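Local coordinates for hypothetical protein (PDB 1U84), which is of unknown function but folds as a small, single-chain, all-helical domain of the DUF1871 family, at residues Tyr42-Asp46 with Ala47-Ala51; Ala52-Gln55 with Ser56-Phe60; His70-Lys73 with Leu74-Leu78. All coordinates share one frame; numbering follows the deposited sequence.

Interaction 1 (Tyr42-Asp46 with Ala47-Ala51)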
ATOM      1  N   TYR A  42       7.787  -4.238   4.152  1.00 10.23           N
ATOM      2  CA  TYR A  42       8.840  -5.014   4.796  1.00 12.37           C
ATOM      3  C   TYR A  42       9.835  -4.160   5.568  1.00 13.20           C
ATOM      4  O   TYR A  42      10.780  -4.695   6.188  1.00 14.51           O
ATOM      5  CB  TYR A  42       9.544  -5.904   3.776  1.00 13.30           C
ATOM      6  CG  TYR A  42       8.708  -7.104   3.441  1.00 11.90           C
ATOM      7  CD1 TYR A  42       8.602  -8.176   4.327  1.00 11.35           C
ATOM      8  CD2 TYR A  42       7.979  -7.146   2.263  1.00 10.84           C
ATOM      9  CE1 TYR A  42       7.824  -9.275   4.034  1.00 14.76           C
ATOM     10  CE2 TYR A  42       7.198  -8.241   1.937  1.00 12.65           C
ATOM     11  CZ  TYR A  42       7.128  -9.314   2.828  1.00 14.16           C
ATOM     12  OH  TYR A  42       6.325 -10.389   2.511  1.00 15.06           O
ATOM     13  N   GLU A  43       9.621  -2.852   5.577  1.00 12.99           N
ATOM     14  CA  GLU A  43      10.584  -1.948   6.228  1.00 12.46           C
ATOM     15  C   GLU A  43      10.123  -1.421   7.564  1.00 12.40           C
ATOM     16  O   GLU A  43      10.888  -0.719   8.254  1.00 12.93           O
ATOM     17  CB  GLU A  43      10.963  -0.807   5.279  1.00 13.93           C
ATOM     18  CG  GLU A  43      11.782  -1.314   4.098  1.00 16.67           C
ATOM     19  CD  GLU A  43      11.967  -0.273   3.002  1.00 22.40           C
ATOM     20  OE1 GLU A  43      11.338   0.810   3.091  1.00 22.97           O
ATOM     21  OE2 GLU A  43      12.729  -0.562   2.046  1.00 24.20           O
ATOM     22  N   THR A  44       8.888  -1.753   7.930  1.00 11.10           N
ATOM     23  CA  THR A  44       8.287  -1.278   9.174  1.00 10.98           C
ATOM     24  C   THR A  44       7.247  -2.234   9.742  1.00 11.11           C
ATOM     25  O   THR A  44       6.775  -3.146   9.036  1.00 11.93           O
ATOM     26  CB  THR A  44       7.666   0.106   8.943  1.00 10.72           C
ATOM     27  OG1 THR A  44       7.365   0.728  10.207  1.00 11.16           O
ATOM     28  CG2 THR A  44       6.397   0.024   8.041  1.00 12.69           C
ATOM     29  N   GLU A  45       6.888  -2.038  11.008  1.00 10.92           N
ATOM     30  CA  GLU A  45       5.693  -2.678  11.583  1.00 11.40           C
ATOM     31  C   GLU A  45       4.666  -1.626  12.021  1.00 10.29           C
ATOM     32  O   GLU A  45       3.651  -1.959  12.632  1.00 12.00           O
ATOM     33  CB  GLU A  45       6.063  -3.525  12.810  1.00 12.22           C
ATOM     34  CG  GLU A  45       7.229  -4.521  12.651  1.00 14.24           C
ATOM     35  CD  GLU A  45       7.038  -5.591  11.588  1.00 21.42           C
ATOM     36  OE1 GLU A  45       5.891  -5.930  11.252  1.00 21.07           O
ATOM     37  OE2 GLU A  45       8.075  -6.107  11.100  1.00 25.16           O
ATOM     38  N   ASP A  46       4.947  -0.367  11.695  1.00 11.61           N
ATOM     39  CA  ASP A  46       4.188   0.765  12.213  1.00 10.96           C
ATOM     40  C   ASP A  46       3.263   1.361  11.133  1.00 11.55           C
ATOM     41  O   ASP A  46       3.753   1.809  10.094  1.00 10.63           O
ATOM     42  CB  ASP A  46       5.139   1.854  12.694  1.00 12.52           C
ATOM     43  CG  ASP A  46       4.401   3.061  13.262  1.00 12.47           C
ATOM     44  OD1 ASP A  46       3.624   2.931  14.230  1.00 14.66           O
ATOM     45  OD2 ASP A  46       4.633   4.147  12.723  1.00 13.42           O
ATOM     46  N   ALA A  47       1.968   1.362  11.411  1.00 10.48           N
ATOM     47  CA  ALA A  47       1.012   1.856  10.428  1.00 10.09           C
ATOM     48  C   ALA A  47       1.309   3.330  10.061  1.00 10.59           C
ATOM     49  O   ALA A  47       1.187   3.712   8.879  1.00  9.85           O
ATOM     50  CB  ALA A  47      -0.397   1.676  10.909  1.00 10.32           C
ATOM     51  N   ARG A  48       1.640   4.187  11.035  1.00 10.28           N
ATOM     52  CA  ARG A  48       1.928   5.603  10.697  1.00 11.49           C
ATOM     53  C   ARG A  48       3.068   5.760   9.703  1.00 11.92           C
ATOM     54  O   ARG A  48       2.983   6.546   8.755  1.00 11.74           O
ATOM     55  CB  ARG A  48       2.221   6.459  11.956  1.00 10.47           C
ATOM     56  CG  ARG A  48       1.011   6.779  12.811  1.00 15.12           C
ATOM     57  CD  ARG A  48       1.421   7.372  14.188  1.00 13.76           C
ATOM     58  NE  ARG A  48       0.277   7.393  15.117  1.00 19.16           N
ATOM     59  CZ  ARG A  48      -0.112   8.459  15.806  1.00 18.21           C
ATOM     60  NH1 ARG A  48       0.576   9.580  15.686  1.00 16.51           N
ATOM     61  NH2 ARG A  48      -1.163   8.382  16.636  1.00 16.25           N
ATOM     62  N   THR A  49       4.148   5.024   9.954  1.00 11.32           N
ATOM     63  CA  THR A  49       5.335   5.046   9.120  1.00 10.87           C
ATOM     64  C   THR A  49       4.967   4.570   7.707  1.00 10.60           C
ATOM     65  O   THR A  49       5.299   5.221   6.719  1.00 11.03           O
ATOM     66  CB  THR A  49       6.457   4.172   9.719  1.00 12.08           C
ATOM     67  OG1 THR A  49       6.801   4.675  11.034  1.00 13.56           O
ATOM     68  CG2 THR A  49       7.682   4.214   8.832  1.00 13.28           C
ATOM     69  N   LEU A  50       4.255   3.448   7.636  1.00  8.97           N
ATOM     70  CA  LEU A  50       3.861   2.892   6.336  1.00  8.82           C
ATOM     71  C   LEU A  50       2.922   3.835   5.596  1.00  9.90           C
ATOM     72  O   LEU A  50       3.048   4.006   4.376  1.00  9.36           O
ATOM     73  CB  LEU A  50       3.230   1.503   6.492  1.00  8.65           C
ATOM     74  CG  LEU A  50       2.726   0.815   5.215  1.00  7.06           C
ATOM     75  CD1 LEU A  50       3.816   0.711   4.162  1.00  7.98           C
ATOM     76  CD2 LEU A  50       2.124  -0.571   5.559  1.00  8.36           C
ATOM     77  N   ALA A  51       1.982   4.424   6.333  1.00  9.06           N
ATOM     78  CA  ALA A  51       1.002   5.331   5.725  1.00  9.62           C
ATOM     79  C   ALA A  51       1.716   6.516   5.075  1.00  9.21           C
ATOM     80  O   ALA A  51       1.334   6.975   3.979  1.00  9.60           O
ATOM     81  CB  ALA A  51      -0.011   5.821   6.761  1.00 10.35           C
TER
HETATM   82  O   HOH W   1       0.996  -0.074  13.703  1.00 26.00           O
HETATM   83  O   HOH W   2       0.868   3.462  13.945  1.00 20.21           O
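Asp46 meets Thr49 through a carboxylate that reaches from the last loop residue over the first turn of helix 47-62. With CG anti to the backbone N (chi1 -179°), the side chain is directed at the start of the helix, and its atoms can be followed outward. CB lies 3.7 Å from Thr49 OG1, and CG is equally close to it. At the tip the two oxygens part company. OD1 turns to a water, which also accepts from Arg48 N and so bridges the carboxylate to a first-turn amide. OD2 is gripped twice by one residue: Thr49 OG1 donates to Asp46 OD2 at 2.8 Å along the anti lone pair, while Thr49 N reaches Asp46 OD2 at 2.9 Å from above the carboxylate plane, 42° out of it. Asp46 is thus the N-cap: the amides of a first turn lack preceding carbonyls, and here the side chain serves Thr49 N while waters accept from Ala47 N and Arg48 N. Were an alanine here, Thr49 N would probably lose its capping acceptor and the Thr49 hydroxyl would be set free to turn. The backbone carbonyl of the cap opens the regular helical pattern, Leu50 N donating to Asp46 O at 3.0 Å. Two residues earlier, Thr44 OG1 accepts from Asp46 N at 3.0 Å, an ST turn leading into the cap. The same threonine packs on the helix: OG1 lies 3.6 Å from Thr49 CB, and CG2 rests against Leu50 CB at 3.8 Å. Leu50 itself runs inward to Ala75 of helix 68-85 and to Ala40 and Val41 of helix 31-41.

Interaction 2 (Ala52-Gln55 with Ser56-Phe60)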
ATOM      1  N   ALA A  52       2.756   7.043   5.740  1.00  9.38           N
ATOM      2  CA  ALA A  52       3.499   8.164   5.175  1.00 10.15           C
ATOM      3  C   ALA A  52       4.241   7.747   3.891  1.00 10.41           C
ATOM      4  O   ALA A  52       4.271   8.506   2.930  1.00 11.34           O
ATOM      5  CB  ALA A  52       4.443   8.742   6.196  1.00 11.05           C
ATOM      6  N   ARG A  53       4.766   6.512   3.856  1.00  8.69           N
ATOM      7  CA  ARG A  53       5.387   6.014   2.620  1.00  9.64           C
ATOM      8  C   ARG A  53       4.354   5.899   1.483  1.00  9.63           C
ATOM      9  O   ARG A  53       4.614   6.329   0.350  1.00  9.45           O
ATOM     10  CB  ARG A  53       6.119   4.672   2.810  1.00  9.57           C
ATOM     11  CG  ARG A  53       7.420   4.745   3.636  1.00 13.78           C
ATOM     12  CD  ARG A  53       8.579   5.471   2.882  1.00 16.10           C
ATOM     13  NE  ARG A  53       8.862   4.819   1.605  1.00 21.42           N
ATOM     14  CZ  ARG A  53       8.742   5.406   0.416  1.00 23.01           C
ATOM     15  NH1 ARG A  53       8.998   4.728  -0.689  1.00 22.60           N
ATOM     16  NH2 ARG A  53       8.384   6.686   0.325  1.00 24.66           N
ATOM     17  N   ILE A  54       3.201   5.310   1.798  1.00  7.82           N
ATOM     18  CA  ILE A  54       2.090   5.191   0.839  1.00  7.15           C
ATOM     19  C   ILE A  54       1.743   6.560   0.279  1.00  8.27           C
ATOM     20  O   ILE A  54       1.626   6.745  -0.953  1.00  8.16           O
ATOM     21  CB  ILE A  54       0.838   4.499   1.454  1.00  7.28           C
ATOM     22  CG1 ILE A  54       1.168   3.026   1.748  1.00  6.77           C
ATOM     23  CG2 ILE A  54      -0.358   4.606   0.491  1.00  7.82           C
ATOM     24  CD1 ILE A  54       0.117   2.296   2.609  1.00  8.40           C
ATOM     25  N   GLN A  55       1.604   7.546   1.173  1.00  7.94           N
ATOM     26  CA  GLN A  55       1.220   8.875   0.726  1.00  9.24           C
ATOM     27  C   GLN A  55       2.266   9.420  -0.254  1.00  9.30           C
ATOM     28  O   GLN A  55       1.905   9.913  -1.330  1.00 10.54           O
ATOM     29  CB  GLN A  55       1.052   9.811   1.934  1.00 10.07           C
ATOM     30  CG  GLN A  55       0.455  11.170   1.555  1.00 10.75           C
ATOM     31  CD  GLN A  55       0.303  12.052   2.761  1.00 12.06           C
ATOM     32  OE1 GLN A  55       1.253  12.258   3.503  1.00 16.69           O
ATOM     33  NE2 GLN A  55      -0.912  12.544   2.982  1.00 11.75           N
ATOM     34  N   SER A  56       3.546   9.299   0.082  1.00  9.42           N
ATOM     35  CA  SER A  56       4.624   9.822  -0.782  1.00 10.24           C
ATOM     36  C   SER A  56       4.685   9.140  -2.142  1.00  9.76           C
ATOM     37  O   SER A  56       4.853   9.804  -3.195  1.00 10.56           O
ATOM     38  CB  SER A  56       5.977   9.733  -0.066  1.00 11.23           C
ATOM     39  OG  SER A  56       5.932  10.461   1.156  1.00 16.11           O
ATOM     40  N   ILE A  57       4.559   7.809  -2.117  1.00  9.60           N
ATOM     41  CA  ILE A  57       4.564   6.981  -3.335  1.00  9.15           C
ATOM     42  C   ILE A  57       3.468   7.462  -4.298  1.00  9.05           C
ATOM     43  O   ILE A  57       3.704   7.659  -5.509  1.00 10.33           O
ATOM     44  CB  ILE A  57       4.399   5.454  -2.979  1.00  8.83           C
ATOM     45  CG1 ILE A  57       5.691   4.922  -2.333  1.00  9.22           C
ATOM     46  CG2 ILE A  57       4.023   4.670  -4.245  1.00  9.38           C
ATOM     47  CD1 ILE A  57       5.533   3.624  -1.588  1.00 10.15           C
ATOM     48  N   TYR A  58       2.265   7.658  -3.762  1.00  8.04           N
ATOM     49  CA  TYR A  58       1.120   7.995  -4.614  1.00  8.30           C
ATOM     50  C   TYR A  58       1.137   9.464  -4.981  1.00  9.62           C
ATOM     51  O   TYR A  58       0.700   9.801  -6.086  1.00  9.77           O
ATOM     52  CB  TYR A  58      -0.223   7.576  -3.965  1.00  8.32           C
ATOM     53  CG  TYR A  58      -0.540   6.124  -4.185  1.00  7.39           C
ATOM     54  CD1 TYR A  58       0.166   5.115  -3.510  1.00  7.44           C
ATOM     55  CD2 TYR A  58      -1.560   5.742  -5.045  1.00  8.55           C
ATOM     56  CE1 TYR A  58      -0.111   3.774  -3.736  1.00  7.60           C
ATOM     57  CE2 TYR A  58      -1.869   4.390  -5.257  1.00  6.54           C
ATOM     58  CZ  TYR A  58      -1.126   3.401  -4.592  1.00  5.86           C
ATOM     59  OH  TYR A  58      -1.388   2.055  -4.804  1.00  9.24           O
ATOM     60  N   GLU A  59       1.668  10.320  -4.101  1.00 10.88           N
ATOM     61  CA  GLU A  59       1.810  11.734  -4.475  1.00 12.75           C
ATOM     62  C   GLU A  59       2.826  11.884  -5.628  1.00 12.60           C
ATOM     63  O   GLU A  59       2.597  12.668  -6.555  1.00 13.88           O
ATOM     64  CB  GLU A  59       2.210  12.600  -3.296  1.00 13.80           C
ATOM     65  CG  GLU A  59       2.174  14.063  -3.691  1.00 18.33           C
ATOM     66  CD  GLU A  59       2.447  14.991  -2.542  1.00 24.45           C
ATOM     67  OE1 GLU A  59       2.747  14.504  -1.422  1.00 27.45           O
ATOM     68  OE2 GLU A  59       2.366  16.224  -2.768  1.00 28.94           O
ATOM     69  N   PHE A  60       3.936  11.141  -5.582  1.00 12.82           N
ATOM     70  CA  PHE A  60       4.883  11.195  -6.699  1.00 13.44           C
ATOM     71  C   PHE A  60       4.187  10.736  -7.978  1.00 12.85           C
ATOM     72  O   PHE A  60       4.345  11.364  -9.053  1.00 13.11           O
ATOM     73  CB  PHE A  60       6.120  10.323  -6.509  1.00 14.54           C
ATOM     74  CG  PHE A  60       6.988  10.274  -7.733  1.00 15.26           C
ATOM     75  CD1 PHE A  60       7.747  11.384  -8.085  1.00 17.25           C
ATOM     76  CD2 PHE A  60       6.997   9.165  -8.570  1.00 16.97           C
ATOM     77  CE1 PHE A  60       8.548  11.381  -9.241  1.00 18.58           C
ATOM     78  CE2 PHE A  60       7.802   9.142  -9.737  1.00 17.16           C
ATOM     79  CZ  PHE A  60       8.571  10.262 -10.059  1.00 18.93           C
TER
HETATM   80  O   HOH W   3       8.585   8.745   2.143  1.00 39.55           O
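Ile54 and Tyr58, one turn apart on the amphipathic helix 47-62, form the tightly packed side of this contact. They lie side by side and point the same way, Ile54 CG2 touching Tyr58 CD1 at 4.1 Å. The tyrosine ring also brings its edge to the backbone, with CD1 3.4 Å from Ile54 O, near the ring plane. That carbonyl meanwhile accepts from Tyr58 N in the ordinary helical bond. On the core side Trp20 of helix 8-20 meets Tyr58 edge-to-face and touches Ile54, while Cys71 and Leu74 of helix 68-85 also pack on Ile54. Ile57 belongs to the buried side too, facing Glu33, Ser36 and Val37 of helix 31-41. Gln55 packs on Phe68 and Cys71 and donates through NE2 to Ile66 O in the following loop.

The solvent side is held more lightly. Arg53 bends at chi2 and chi3 (-71° and -57°), which folds its guanidinium back along the helix instead of letting it stretch away. There it crosses Ile57 at about a right angle: Ile57 CD1 lies over one face, 3.7 Å from Arg53 NH1, so the charged group roofs an aliphatic branch. Ser56 CB approaches the guanidinium obliquely, 3.9 Å from Arg53 NH2. On this side a water accepts from Arg53 NH2 at 2.8 Å and makes a weak bond with Ser56 OG, 3.3 Å away.

Interaction 3 (His70-Lys73 with Leu74-Leu78)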
ATOM      1  N   HIS A  70      -6.771   8.230   4.811  1.00 10.52           N
ATOM      2  CA  HIS A  70      -7.043   7.207   3.786  1.00 10.01           C
ATOM      3  C   HIS A  70      -5.813   6.270   3.650  1.00  9.06           C
ATOM      4  O   HIS A  70      -5.983   5.060   3.619  1.00  7.88           O
ATOM      5  CB  HIS A  70      -7.398   7.852   2.433  1.00 11.51           C
ATOM      6  CG  HIS A  70      -8.149   6.940   1.524  1.00 14.77           C
ATOM      7  ND1 HIS A  70      -9.443   6.549   1.778  1.00 17.48           N
ATOM      8  CD2 HIS A  70      -7.805   6.365   0.349  1.00 16.27           C
ATOM      9  CE1 HIS A  70      -9.862   5.760   0.807  1.00 16.71           C
ATOM     10  NE2 HIS A  70      -8.881   5.618  -0.063  1.00 14.66           N
ATOM     11  N   CYS A  71      -4.614   6.848   3.520  1.00  8.90           N
ATOM     12  CA  CYS A  71      -3.351   6.071   3.548  1.00  8.34           C
ATOM     13  C   CYS A  71      -3.248   5.196   4.803  1.00  9.81           C
ATOM     14  O   CYS A  71      -2.835   4.039   4.717  1.00  8.98           O
ATOM     15  CB  CYS A  71      -2.158   6.995   3.446  1.00 10.05           C
ATOM     16  SG  CYS A  71      -2.184   7.944   1.873  1.00 10.82           S
ATOM     17  N   LEU A  72      -3.613   5.755   5.960  1.00  9.49           N
ATOM     18  CA  LEU A  72      -3.487   5.017   7.223  1.00  9.81           C
ATOM     19  C   LEU A  72      -4.378   3.771   7.287  1.00  9.85           C
ATOM     20  O   LEU A  72      -3.922   2.745   7.786  1.00 10.20           O
ATOM     21  CB  LEU A  72      -3.747   5.953   8.415  1.00 10.19           C
ATOM     22  CG  LEU A  72      -3.510   5.392   9.804  1.00 10.49           C
ATOM     23  CD1 LEU A  72      -2.064   4.976  10.007  1.00 12.66           C
ATOM     24  CD2 LEU A  72      -3.911   6.475  10.789  1.00 11.24           C
ATOM     25  N   LYS A  73      -5.624   3.836   6.780  1.00  9.72           N
ATOM     26  CA  LYS A  73      -6.476   2.647   6.742  1.00 10.86           C
ATOM     27  C   LYS A  73      -5.825   1.556   5.912  1.00 10.08           C
ATOM     28  O   LYS A  73      -5.775   0.391   6.321  1.00 10.02           O
ATOM     29  CB  LYS A  73      -7.891   2.948   6.227  1.00 10.96           C
ATOM     30  CG  LYS A  73      -8.796   3.553   7.266  1.00 13.23           C
ATOM     31  CD  LYS A  73     -10.156   3.880   6.631  1.00 13.99           C
ATOM     32  CE  LYS A  73     -11.005   4.724   7.589  1.00 13.49           C
ATOM     33  NZ  LYS A  73     -12.360   4.932   6.971  1.00 13.34           N
ATOM     34  N   LEU A  74      -5.293   1.926   4.749  1.00  8.67           N
ATOM     35  CA  LEU A  74      -4.632   0.939   3.933  1.00  8.55           C
ATOM     36  C   LEU A  74      -3.435   0.352   4.679  1.00  7.18           C
ATOM     37  O   LEU A  74      -3.268  -0.855   4.718  1.00  7.61           O
ATOM     38  CB  LEU A  74      -4.223   1.515   2.571  1.00  8.77           C
ATOM     39  CG  LEU A  74      -3.416   0.497   1.749  1.00  8.26           C
ATOM     40  CD1 LEU A  74      -4.203  -0.734   1.346  1.00 10.10           C
ATOM     41  CD2 LEU A  74      -2.853   1.172   0.512  1.00  8.30           C
ATOM     42  N   ALA A  75      -2.598   1.216   5.245  1.00  6.85           N
ATOM     43  CA  ALA A  75      -1.419   0.713   5.961  1.00  6.69           C
ATOM     44  C   ALA A  75      -1.818  -0.273   7.052  1.00  8.35           C
ATOM     45  O   ALA A  75      -1.170  -1.282   7.239  1.00  8.49           O
ATOM     46  CB  ALA A  75      -0.655   1.875   6.570  1.00  8.25           C
ATOM     47  N   ARG A  76      -2.850   0.066   7.830  1.00  9.11           N
ATOM     48  CA  ARG A  76      -3.322  -0.850   8.880  1.00 10.92           C
ATOM     49  C   ARG A  76      -3.754  -2.197   8.325  1.00 10.71           C
ATOM     50  O   ARG A  76      -3.409  -3.235   8.876  1.00 11.63           O
ATOM     51  CB  ARG A  76      -4.458  -0.211   9.703  1.00 11.79           C
ATOM     52  CG  ARG A  76      -3.908   0.862  10.607  1.00 11.62           C
ATOM     53  CD  ARG A  76      -4.950   1.608  11.441  1.00 14.94           C
ATOM     54  NE  ARG A  76      -4.259   2.409  12.457  1.00 21.00           N
ATOM     55  CZ  ARG A  76      -4.787   3.453  13.107  1.00 25.46           C
ATOM     56  NH1 ARG A  76      -6.026   3.893  12.842  1.00 24.80           N
ATOM     57  NH2 ARG A  76      -4.056   4.078  14.033  1.00 25.64           N
ATOM     58  N   ARG A  77      -4.462  -2.172   7.202  1.00 10.10           N
ATOM     59  CA  ARG A  77      -4.940  -3.422   6.591  1.00 11.10           C
ATOM     60  C   ARG A  77      -3.771  -4.299   6.129  1.00 10.18           C
ATOM     61  O   ARG A  77      -3.742  -5.526   6.355  1.00 11.30           O
ATOM     62  CB  ARG A  77      -5.901  -3.163   5.438  1.00 11.53           C
ATOM     63  CG  ARG A  77      -7.203  -2.400   5.774  1.00 15.46           C
ATOM     64  CD  ARG A  77      -7.919  -2.920   7.039  1.00 23.34           C
ATOM     65  NE  ARG A  77      -9.029  -2.056   7.471  1.00 28.88           N
ATOM     66  CZ  ARG A  77      -8.899  -0.817   7.956  1.00 29.42           C
ATOM     67  NH1 ARG A  77      -7.716  -0.249   8.066  1.00 28.15           N
ATOM     68  NH2 ARG A  77      -9.978  -0.133   8.327  1.00 32.96           N
ATOM     69  N   LEU A  78      -2.764  -3.658   5.532  1.00  8.78           N
ATOM     70  CA  LEU A  78      -1.621  -4.398   5.023  1.00  8.47           C
ATOM     71  C   LEU A  78      -0.805  -5.010   6.153  1.00  8.33           C
ATOM     72  O   LEU A  78      -0.370  -6.136   6.060  1.00  9.19           O
ATOM     73  CB  LEU A  78      -0.705  -3.499   4.179  1.00  7.80           C
ATOM     74  CG  LEU A  78      -1.329  -2.908   2.903  1.00  7.07           C
ATOM     75  CD1 LEU A  78      -0.306  -1.984   2.237  1.00  7.53           C
ATOM     76  CD2 LEU A  78      -1.784  -3.990   1.886  1.00  7.98           C
TER
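Leu72 and Arg76 meet one turn apart, the leucine branch lying against the flat end of the arginine. Leu72 CD2 sits over one face of the guanidinium, 3.9 Å from Arg76 CZ and offset toward the rim, so the contact is aliphatic carbon on a planar cation and involves no hydrogen bond. Nearer the backbone, Arg76 CG comes within 3.4 Å of Leu72 O, the carbonyl that also accepts from Arg76 N at 2.9 Å. A second pair with the same spacing behaves differently. Lys73 and Arg77 lie side by side, pointing the same way, and Arg77 is bent at chi2 (-46°), which folds its guanidinium back over the preceding turn. Arg77 NH1 thereby comes to 3.7 Å from Lys73 CB and 2.7 Å from Lys73 O. The two charged ends stay apart, Lys73 NZ lying 5.8 Å from Arg77 NH2.

Beneath these side chains the backbone sets the spacing. Ala75 N donates to Cys71 O at 2.9 Å, and Arg77 N to Lys73 O, whereas the bond from Leu74 N to His70 O is weak. Farther out, other helices pack on this one: Ala47 of helix 47-62 touches both Leu72 and Arg76. Among the inward-facing residues, Cys71 and Leu74 pack on Trp20 of helix 8-20, whose ring also meets that of His70, and Leu78 extends the apolar side to Leu13, Ile17, Val37 and Val41. Residues 70-78 thus show an amphipathic helix in a compact helical fold, with its long cationic chains turned outward and Cys71, Leu74 and Leu78 turned into the core.

How the interactions relate
From the N terminus, helices 8-20 and 31-41 precede all three contacts. Interaction 1 then ends the loop after helix 31-41 and starts helix 47-62; interaction 2 continues directly along that helix, and interaction 3 follows on helix 68-85. Each is local and closes no long loop, so they stand in series without nesting or crossing. What joins them is helix packing: Ala47 and Ala51 of interaction 1 lie against Cys71, Leu72, Ala75 and Arg76 of interaction 3, and Ile54 and Gln55 of interaction 2 meet Cys71 and Leu74. Trp20 adds helix 8-20 to interactions 2 and 3, while helix 31-41 touches all three.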